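Local coordinates for protein DyP-type peroxidase (Thermobifida cellulosilytica, PDB 4GS1) that probably uses hydrogen peroxide to oxidise dyes and related substrates at a haem iron, at residues B[66-70]-B[118-122]; B[86-92]-B[163-168]. All coordinates share one frame; numbering follows the deposited sequence.

Contact 1. Residues B[66-70]-B[118-122]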
# COMPACT_ATOMS: atom_id res chain seq x y z
N PRO B 66 11.25 -36.00 -4.47
CA PRO B 66 9.80 -36.13 -4.32
C PRO B 66 9.32 -36.40 -2.89
O PRO B 66 8.37 -35.76 -2.45
CB PRO B 66 9.45 -37.32 -5.23
CG PRO B 66 10.52 -37.30 -6.28
CD PRO B 66 11.77 -36.84 -5.57
N ALA B 67 9.97 -37.32 -2.18
CA ALA B 67 9.58 -37.61 -0.80
C ALA B 67 9.78 -36.39 0.10
O ALA B 67 8.93 -36.06 0.93
CB ALA B 67 10.35 -38.81 -0.26
N ALA B 68 10.91 -35.71 -0.06
CA ALA B 68 11.20 -34.50 0.72
C ALA B 68 10.24 -33.37 0.37
O ALA B 68 9.87 -32.57 1.23
CB ALA B 68 12.64 -34.06 0.51
N ALA B 69 9.85 -33.29 -0.90
CA ALA B 69 8.94 -32.25 -1.36
C ALA B 69 7.55 -32.46 -0.77
O ALA B 69 6.88 -31.51 -0.37
CB ALA B 69 8.89 -32.21 -2.89
N ARG B 70 7.12 -33.72 -0.72
CA ARG B 70 5.84 -34.05 -0.11
C ARG B 70 5.86 -33.72 1.38
O ARG B 70 4.89 -33.17 1.90
CB ARG B 70 5.53 -35.54 -0.33
CG ARG B 70 4.17 -35.97 0.20
CD ARG B 70 3.90 -37.44 -0.11
NE ARG B 70 3.67 -37.67 -1.53
CZ ARG B 70 2.48 -37.60 -2.13
NH1 ARG B 70 1.40 -37.29 -1.42
NH2 ARG B 70 2.38 -37.83 -3.43
N ALA B 118 6.73 -31.50 -8.42
CA ALA B 118 7.84 -31.73 -7.50
C ALA B 118 7.63 -32.96 -6.62
O ALA B 118 8.59 -33.61 -6.22
CB ALA B 118 8.08 -30.50 -6.63
N MET B 119 6.37 -33.27 -6.31
CA MET B 119 6.05 -34.44 -5.49
C MET B 119 5.93 -35.71 -6.33
O MET B 119 5.58 -36.76 -5.79
CB MET B 119 4.75 -34.23 -4.71
CG MET B 119 4.78 -33.05 -3.75
SD MET B 119 3.27 -32.88 -2.76
CE MET B 119 2.03 -32.63 -4.03
N ASP B 120 6.20 -35.61 -7.63
CA ASP B 120 6.03 -36.73 -8.56
C ASP B 120 4.61 -37.26 -8.43
O ASP B 120 4.37 -38.46 -8.26
CB ASP B 120 7.07 -37.83 -8.28
CG ASP B 120 7.13 -38.89 -9.38
OD1 ASP B 120 6.81 -38.58 -10.55
OD2 ASP B 120 7.50 -40.04 -9.07
N ALA B 121 3.65 -36.34 -8.50
CA ALA B 121 2.24 -36.66 -8.29
C ALA B 121 1.35 -36.17 -9.42
O ALA B 121 0.24 -35.69 -9.18
CB ALA B 121 1.77 -36.11 -6.96
N ALA B 122 1.82 -36.29 -10.66
CA ALA B 122 1.05 -35.84 -11.81
C ALA B 122 -0.28 -36.59 -11.92
O ALA B 122 -1.23 -36.09 -12.52
CB ALA B 122 1.86 -36.01 -13.09
O HOH W 1 5.86 -37.84 -3.25
O HOH W 2 4.41 -39.14 -4.78

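Contact 2. Residues B[86-92]-B[163-168]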
# COMPACT_ATOMS: atom_id res chain seq x y z
N ARG B 86 -5.66 -19.56 14.37
CA ARG B 86 -5.42 -18.63 15.47
C ARG B 86 -5.63 -17.18 15.05
O ARG B 86 -6.19 -16.39 15.81
CB ARG B 86 -4.00 -18.78 16.02
CG ARG B 86 -3.82 -19.82 17.11
CD ARG B 86 -2.47 -19.64 17.82
NE ARG B 86 -1.33 -19.99 16.97
CZ ARG B 86 -0.66 -19.12 16.22
NH1 ARG B 86 -0.99 -17.84 16.20
NH2 ARG B 86 0.36 -19.54 15.48
N LEU B 87 -5.17 -16.83 13.84
CA LEU B 87 -5.35 -15.48 13.32
C LEU B 87 -6.82 -15.14 13.16
O LEU B 87 -7.25 -14.04 13.50
CB LEU B 87 -4.64 -15.32 11.97
CG LEU B 87 -3.11 -15.28 12.00
CD1 LEU B 87 -2.54 -15.46 10.60
CD2 LEU B 87 -2.64 -13.96 12.58
N HIS B 88 -7.60 -16.09 12.63
CA HIS B 88 -9.04 -15.89 12.45
C HIS B 88 -9.71 -15.68 13.81
O HIS B 88 -10.60 -14.84 13.96
CB HIS B 88 -9.67 -17.09 11.72
CG HIS B 88 -9.32 -17.18 10.26
ND1 HIS B 88 -9.18 -18.39 9.60
CD2 HIS B 88 -9.11 -16.22 9.32
CE1 HIS B 88 -8.89 -18.17 8.33
NE2 HIS B 88 -8.84 -16.86 8.13
N ALA B 89 -9.27 -16.42 14.81
CA ALA B 89 -9.90 -16.38 16.13
C ALA B 89 -9.42 -15.21 17.00
O ALA B 89 -10.22 -14.58 17.69
CB ALA B 89 -9.67 -17.70 16.86
N ASP B 90 -8.12 -14.92 16.96
CA ASP B 90 -7.51 -14.01 17.93
C ASP B 90 -6.74 -12.83 17.34
O ASP B 90 -6.30 -11.94 18.08
CB ASP B 90 -6.55 -14.79 18.85
CG ASP B 90 -7.26 -15.84 19.68
OD1 ASP B 90 -6.61 -16.85 20.02
OD2 ASP B 90 -8.45 -15.65 20.00
N GLY B 91 -6.54 -12.82 16.03
CA GLY B 91 -5.70 -11.80 15.41
C GLY B 91 -4.22 -12.11 15.55
O GLY B 91 -3.85 -13.13 16.15
N PRO B 92 -3.36 -11.25 15.00
CA PRO B 92 -1.91 -11.49 15.03
C PRO B 92 -1.29 -11.41 16.42
O PRO B 92 -1.77 -10.65 17.26
CB PRO B 92 -1.35 -10.38 14.14
CG PRO B 92 -2.52 -10.00 13.22
CD PRO B 92 -3.72 -10.12 14.12
N ALA B 163 1.00 -7.40 9.89
CA ALA B 163 1.38 -8.25 11.02
C ALA B 163 1.06 -9.71 10.73
O ALA B 163 1.87 -10.59 11.02
CB ALA B 163 0.67 -7.79 12.30
N ALA B 164 -0.09 -9.96 10.12
CA ALA B 164 -0.49 -11.33 9.78
C ALA B 164 0.46 -11.91 8.74
O ALA B 164 0.87 -13.06 8.84
CB ALA B 164 -1.93 -11.36 9.27
N VAL B 165 0.79 -11.10 7.73
CA VAL B 165 1.68 -11.55 6.66
C VAL B 165 3.06 -11.94 7.20
O VAL B 165 3.58 -13.01 6.86
CB VAL B 165 1.82 -10.47 5.59
CG1 VAL B 165 3.01 -10.77 4.67
CG2 VAL B 165 0.53 -10.38 4.78
N ASP B 166 3.63 -11.09 8.04
CA ASP B 166 4.98 -11.37 8.55
C ASP B 166 4.97 -12.64 9.39
O ASP B 166 5.90 -13.46 9.33
CB ASP B 166 5.52 -10.16 9.34
CG ASP B 166 5.85 -8.97 8.44
OD1 ASP B 166 6.09 -9.18 7.23
OD2 ASP B 166 5.87 -7.82 8.94
N GLU B 167 3.91 -12.82 10.17
CA GLU B 167 3.76 -14.03 10.97
C GLU B 167 3.70 -15.29 10.10
O GLU B 167 4.41 -16.27 10.36
CB GLU B 167 2.53 -13.92 11.88
CG GLU B 167 2.21 -15.20 12.64
CD GLU B 167 0.99 -15.05 13.55
OE1 GLU B 167 0.74 -13.94 14.06
OE2 GLU B 167 0.29 -16.06 13.74
N LEU B 168 2.86 -15.28 9.07
CA LEU B 168 2.68 -16.46 8.22
C LEU B 168 3.94 -16.81 7.43
O LEU B 168 4.30 -17.99 7.31
CB LEU B 168 1.48 -16.28 7.28
CG LEU B 168 0.11 -16.35 7.96
CD1 LEU B 168 -0.95 -15.63 7.11
CD2 LEU B 168 -0.30 -17.79 8.18

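Contact 1. Residues B[66-70]-B[118-122]
Pro-66, in the first turn of helix 66-90, sits against Met-119 with their CA atoms 4.3 Å apart, just where the chain leaves helix 113-118. That helix ends in a Schellman motif, with Asp-120 at positive phi, and no direct hydrogen bond joins the two segments. Instead the CA-H of Pro-66 points at the carbonyl O of Ala-118, CA to O 3.4 Å with 152° at the hydrogen. The methyl of Ala-69 reaches the same oxygen: CB of Ala-69 lies 3.6 Å from O of Ala-118. The Pro-66 ring lies against the CB of Asp-120, its own CB 3.9 Å from that atom. Met-119 has CG anti to its carbonyl carbon (chi1 -61°), and its side chain runs alongside the helix backbone, bringing SD to 3.9 Å from CA of Arg-70. Arg-70 leaves the helix with CG anti to its backbone N and bends at chi3 (-70°), which carries the guanidinium across towards the carbonyl of Met-119. Two waters bridge the guanidinium to this carbonyl. One accepts from NE of Arg-70 at 2.8 Å, in the guanidinium plane, and donates to O of Met-119; the other links NH2 of Arg-70 to that same oxygen. Beyond them, NH1 is hydrogen-bonded to the carbonyls of Leu-392 and Val-393, tying in the C-terminal tail. The polar side of the contact is thus water-mediated: two bridges grip one carbonyl oxygen at the helix end, where the positive guanidinium probably complements the negative end of the helix dipole.

Contact 2. Residues B[86-92]-B[163-168]
In the N-terminal ferredoxin-like domain, helices 66-90 and 158-172 pack side by side on the four-stranded antiparallel sheet, and here the end of the first runs nearly antiparallel to the second, at 150° with the axes of these short segments approaching to 11.9 Å. Leu-87 points across at the second helix: its CD1 meets CD1 of Leu-168 at 3.8 Å, the two side chains crossing obliquely, while CD2 faces the carboxylate of Glu-167, which comes from the opposite direction. Val-107 of strand 106-111 touches both Leu-87 and Leu-168. Past the helix end, after Gly-91 at positive phi, Pro-92 lays its ring on the other helix, CB 3.8 Å from CB of Ala-163 and CG 3.9 Å from N of Ala-164. Glu-167 stretches out from its helix, CG anti to the backbone N (chi1 174°), and its carboxylate gathers the polar partners: OE1 accepts from the backbone N of Glu-93, and OE2 is hydrogen-bonded to ND1 of His-83. An alanine in place of Glu-167 would probably leave Arg-86, His-83 and the N-H of Glu-93 without their shared carboxylate and open a gap beside Leu-87. Arg-86 completes the group with a salt bridge, NH1 to OE2 of Glu-167 at 3.3 Å, meeting the oxygen on the syn side but 30° out of the carboxylate plane.

In the fold
Helix 66-90 serves both contacts: contact 1 takes its first turn and contact 2 its last, so their centres stand 29 Å apart and their nearest atoms about 16 Å, with no touch between them. Contact 1 joins the start of the helix to the loop after helix 113-118, near the C-terminus of the chain; contact 2 joins its end to helix 158-172. All four segments belong to the N-terminal half, whereas the residues lining the haem pocket fall between 201 and 371, so neither contact is part of that site. Helix 158-172 also faces the second subunit, where Asp-166 makes a salt bridge to Arg-334 of that chain.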